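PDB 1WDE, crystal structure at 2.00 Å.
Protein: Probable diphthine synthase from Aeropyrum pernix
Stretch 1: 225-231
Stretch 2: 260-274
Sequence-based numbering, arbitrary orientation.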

# COMPACT_ATOMS: atom_id res chain seq x y z
N ARG A 225 -10.18 -10.30 -5.11
CA ARG A 225 -10.69 -10.01 -6.44
C ARG A 225 -9.49 -9.49 -7.25
O ARG A 225 -8.81 -8.55 -6.83
CB ARG A 225 -11.79 -8.95 -6.37
CG ARG A 225 -13.07 -9.46 -5.69
CD ARG A 225 -14.13 -8.37 -5.62
NE ARG A 225 -14.27 -7.68 -6.91
CZ ARG A 225 -14.36 -6.37 -7.03
NH1 ARG A 225 -14.32 -5.59 -5.95
NH2 ARG A 225 -14.50 -5.82 -8.24
N VAL A 226 -9.23 -10.11 -8.40
CA VAL A 226 -8.11 -9.71 -9.25
C VAL A 226 -8.65 -9.44 -10.65
O VAL A 226 -9.12 -10.35 -11.33
CB VAL A 226 -7.06 -10.83 -9.31
CG1 VAL A 226 -5.95 -10.49 -10.34
CG2 VAL A 226 -6.48 -11.06 -7.92
N LEU A 227 -8.58 -8.18 -11.06
CA LEU A 227 -9.10 -7.74 -12.34
C LEU A 227 -8.01 -7.24 -13.28
O LEU A 227 -7.29 -6.29 -12.97
CB LEU A 227 -10.13 -6.63 -12.14
CG LEU A 227 -11.40 -6.92 -11.32
CD1 LEU A 227 -11.97 -8.27 -11.75
CD2 LEU A 227 -11.08 -6.92 -9.84
N TYR A 228 -7.92 -7.87 -14.43
CA TYR A 228 -6.93 -7.49 -15.42
C TYR A 228 -7.46 -6.34 -16.27
O TYR A 228 -8.59 -6.40 -16.77
CB TYR A 228 -6.61 -8.67 -16.34
CG TYR A 228 -5.62 -8.33 -17.41
CD1 TYR A 228 -4.26 -8.31 -17.13
CD2 TYR A 228 -6.03 -8.04 -18.71
CE1 TYR A 228 -3.33 -8.01 -18.12
CE2 TYR A 228 -5.10 -7.73 -19.71
CZ TYR A 228 -3.74 -7.72 -19.40
OH TYR A 228 -2.80 -7.46 -20.37
N TRP A 229 -6.65 -5.29 -16.40
CA TRP A 229 -7.02 -4.14 -17.23
C TRP A 229 -6.00 -4.03 -18.36
O TRP A 229 -4.81 -3.79 -18.12
CB TRP A 229 -7.06 -2.85 -16.39
CG TRP A 229 -8.28 -2.81 -15.53
CD1 TRP A 229 -8.46 -3.42 -14.31
CD2 TRP A 229 -9.55 -2.25 -15.88
NE1 TRP A 229 -9.76 -3.28 -13.89
CE2 TRP A 229 -10.45 -2.56 -14.83
CE3 TRP A 229 -10.02 -1.51 -16.98
CZ2 TRP A 229 -11.80 -2.16 -14.86
CZ3 TRP A 229 -11.36 -1.12 -17.00
CH2 TRP A 229 -12.23 -1.45 -15.94
N SER A 230 -6.47 -4.21 -19.60
CA SER A 230 -5.60 -4.19 -20.77
C SER A 230 -4.73 -2.95 -20.90
O SER A 230 -3.69 -3.00 -21.53
CB SER A 230 -6.43 -4.41 -22.06
OG SER A 230 -7.35 -3.35 -22.27
N SER A 231 -5.14 -1.83 -20.29
CA SER A 231 -4.36 -0.59 -20.34
C SER A 231 -4.77 0.31 -19.18
O SER A 231 -5.92 0.27 -18.73
CB SER A 231 -4.61 0.16 -21.67
OG SER A 231 -5.91 0.74 -21.68
N LEU A 260 0.15 -17.48 -15.12
CA LEU A 260 -0.27 -17.32 -13.72
C LEU A 260 -1.28 -16.19 -13.55
O LEU A 260 -2.31 -16.37 -12.90
CB LEU A 260 0.94 -17.04 -12.81
CG LEU A 260 2.00 -18.14 -12.70
CD1 LEU A 260 3.22 -17.65 -11.89
CD2 LEU A 260 1.37 -19.36 -12.04
N LEU A 261 -0.97 -15.02 -14.12
CA LEU A 261 -1.85 -13.84 -14.04
C LEU A 261 -3.19 -14.07 -14.76
O LEU A 261 -4.24 -13.60 -14.30
CB LEU A 261 -1.16 -12.60 -14.64
CG LEU A 261 -2.02 -11.32 -14.59
CD1 LEU A 261 -2.32 -10.98 -13.15
CD2 LEU A 261 -1.30 -10.15 -15.27
N ALA A 262 -3.16 -14.77 -15.88
CA ALA A 262 -4.38 -15.06 -16.62
C ALA A 262 -5.29 -15.93 -15.73
O ALA A 262 -6.48 -15.70 -15.64
CB ALA A 262 -4.06 -15.81 -17.94
N ALA A 263 -4.72 -16.92 -15.06
CA ALA A 263 -5.52 -17.78 -14.18
C ALA A 263 -6.08 -16.99 -12.98
O ALA A 263 -7.26 -17.14 -12.62
CB ALA A 263 -4.68 -18.95 -13.68
N ALA A 264 -5.24 -16.14 -12.39
CA ALA A 264 -5.63 -15.32 -11.24
C ALA A 264 -6.76 -14.33 -11.54
O ALA A 264 -7.63 -14.09 -10.72
CB ALA A 264 -4.40 -14.56 -10.69
N SER A 265 -6.73 -13.74 -12.73
CA SER A 265 -7.74 -12.76 -13.11
C SER A 265 -8.91 -13.38 -13.87
O SER A 265 -9.81 -12.66 -14.31
CB SER A 265 -7.09 -11.67 -13.96
OG SER A 265 -6.49 -12.24 -15.12
N GLY A 266 -8.91 -14.70 -14.02
CA GLY A 266 -9.98 -15.38 -14.73
C GLY A 266 -9.99 -14.92 -16.17
O GLY A 266 -11.04 -14.64 -16.74
N GLN A 267 -8.81 -14.84 -16.77
CA GLN A 267 -8.69 -14.38 -18.13
C GLN A 267 -8.06 -15.47 -19.00
O GLN A 267 -7.50 -16.44 -18.50
CB GLN A 267 -7.85 -13.10 -18.15
CG GLN A 267 -8.10 -12.16 -19.31
CD GLN A 267 -9.43 -11.43 -19.21
OE1 GLN A 267 -10.30 -11.58 -20.08
NE2 GLN A 267 -9.60 -10.63 -18.16
N ARG A 268 -8.18 -15.32 -20.31
CA ARG A 268 -7.63 -16.29 -21.25
C ARG A 268 -6.40 -15.73 -21.93
O ARG A 268 -6.36 -14.56 -22.31
CB ARG A 268 -8.66 -16.65 -22.32
CG ARG A 268 -9.92 -17.28 -21.79
CD ARG A 268 -10.88 -17.65 -22.93
NE ARG A 268 -12.09 -18.29 -22.42
CZ ARG A 268 -12.10 -19.41 -21.69
NH1 ARG A 268 -13.25 -19.92 -21.27
NH2 ARG A 268 -10.96 -20.01 -21.37
N ARG A 269 -5.40 -16.58 -22.08
CA ARG A 269 -4.20 -16.17 -22.78
C ARG A 269 -4.53 -16.29 -24.27
O ARG A 269 -5.29 -17.16 -24.67
CB ARG A 269 -3.03 -17.08 -22.39
CG ARG A 269 -1.99 -16.37 -21.53
CD ARG A 269 -1.31 -17.30 -20.54
NE ARG A 269 -0.45 -18.34 -21.13
CZ ARG A 269 -0.80 -19.61 -21.28
NH1 ARG A 269 -2.00 -20.02 -20.89
NH2 ARG A 269 0.06 -20.50 -21.77
N PRO A 270 -3.98 -15.40 -25.09
CA PRO A 270 -3.08 -14.32 -24.70
C PRO A 270 -3.78 -13.18 -23.97
O PRO A 270 -4.90 -12.80 -24.31
CB PRO A 270 -2.51 -13.84 -26.04
CG PRO A 270 -2.64 -15.04 -26.94
CD PRO A 270 -3.99 -15.56 -26.56
N LEU A 271 -3.11 -12.64 -22.95
CA LEU A 271 -3.67 -11.50 -22.25
C LEU A 271 -3.46 -10.43 -23.31
O LEU A 271 -2.46 -10.46 -24.02
CB LEU A 271 -2.86 -11.17 -20.99
CG LEU A 271 -3.01 -12.14 -19.82
CD1 LEU A 271 -2.13 -11.70 -18.63
CD2 LEU A 271 -4.48 -12.19 -19.42
N GLU A 272 -4.40 -9.51 -23.44
CA GLU A 272 -4.26 -8.47 -24.45
C GLU A 272 -3.76 -7.18 -23.84
O GLU A 272 -4.19 -6.79 -22.75
CB GLU A 272 -5.61 -8.24 -25.14
CG GLU A 272 -6.11 -9.48 -25.87
CD GLU A 272 -7.54 -9.34 -26.37
OE1 GLU A 272 -8.41 -8.91 -25.58
OE2 GLU A 272 -7.79 -9.65 -27.55
N TYR A 273 -2.83 -6.54 -24.54
CA TYR A 273 -2.25 -5.27 -24.13
C TYR A 273 -1.34 -4.77 -25.24
O TYR A 273 -0.97 -5.54 -26.13
CB TYR A 273 -1.49 -5.42 -22.81
CG TYR A 273 -0.27 -6.30 -22.88
CD1 TYR A 273 0.92 -5.82 -23.42
CD2 TYR A 273 -0.29 -7.59 -22.36
CE1 TYR A 273 2.07 -6.60 -23.43
CE2 TYR A 273 0.85 -8.38 -22.37
CZ TYR A 273 2.02 -7.88 -22.90
OH TYR A 273 3.15 -8.66 -22.90
N ASP A 274 -0.99 -3.49 -25.20
CA ASP A 274 -0.16 -2.86 -26.22
C ASP A 274 1.18 -3.58 -26.40
O ASP A 274 2.05 -3.56 -25.53
CB ASP A 274 0.04 -1.38 -25.88
CG ASP A 274 0.76 -0.62 -26.97
OD1 ASP A 274 0.35 0.51 -27.28
OD2 ASP A 274 1.75 -1.16 -27.53
O HOH W 1 -9.91 -9.71 -15.23
O HOH W 2 -1.81 -2.05 -23.16

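The apolar centre of the contact is the ring of Y228. This residue lies in the strand 225-229 and has the largest area covered by the other stretch. With chi1 at 179° (t), its side chain reaches across to the segment that follows the helix. L271 covers one face of the ring. L271 CD2 sits 4.3 Å from the ring centroid and almost exactly on the ring normal, a CH-pi contact. L271 CB also packs 3.9 Å from Y228 CZ. L261, from the last turns of the helix, adds a methyl, with its CD2 4.0 Å from Y228 CD1. Both leucines are buried, and their branched apolar ends suit a place beside an aromatic ring.

V226 extends the apolar patch along the strand. It is buried, and its CA-to-CB bond points toward the other stretch, as does that of Y228. R225, L227 and W229 point away, as expected from the alternation of a strand. V226 CG1 lies 4.4 Å from A264 CB and 4.0 Å from S265 CB. The small side chains of A264 and S265 accompany a close approach here: the CA atoms of V226 and S265 are 4.9 Å apart. The main chain also takes part, with a CA-H...O contact of 3.3 Å from S265 CA to V226 O.

S265 keeps its hydroxyl occupied within its own stretch. S265 OG donates to L261 O at 2.8 Å, while Y228 CB packs against S265 OG at 3.8 Å. Next along the chain, G266 has positive phi, which favours glycine, and belongs to a Schellman motif that ends the helix.

Further out, the contact becomes polar. Y228 OH donates a hydrogen bond to E272 O at 2.8 Å. This is the one direct hydrogen bond between the stretches, and it satisfies the phenol at the end of an otherwise largely apolar side chain. The acceptor is a backbone atom, so the bond does not depend on the carboxylate of E272. Y228 OH also lies at the edge of the Y273 ring, 3.2 Å from Y273 CD2.

S230 packs its CB 3.3 Å from E272 O, and S230 O lies 3.5 Å from Y273 CB. The CA atoms of S230 and Y273 are 4.9 Å apart.

Two waters complete the contact. Water 1 accepts from Y228 N at 2.8 Å and donates to S265 O at 3.1 Å. Water 2 donates to S230 O at 2.7 Å and accepts from D274 N at 2.6 Å. Each links backbone atoms of the two stretches.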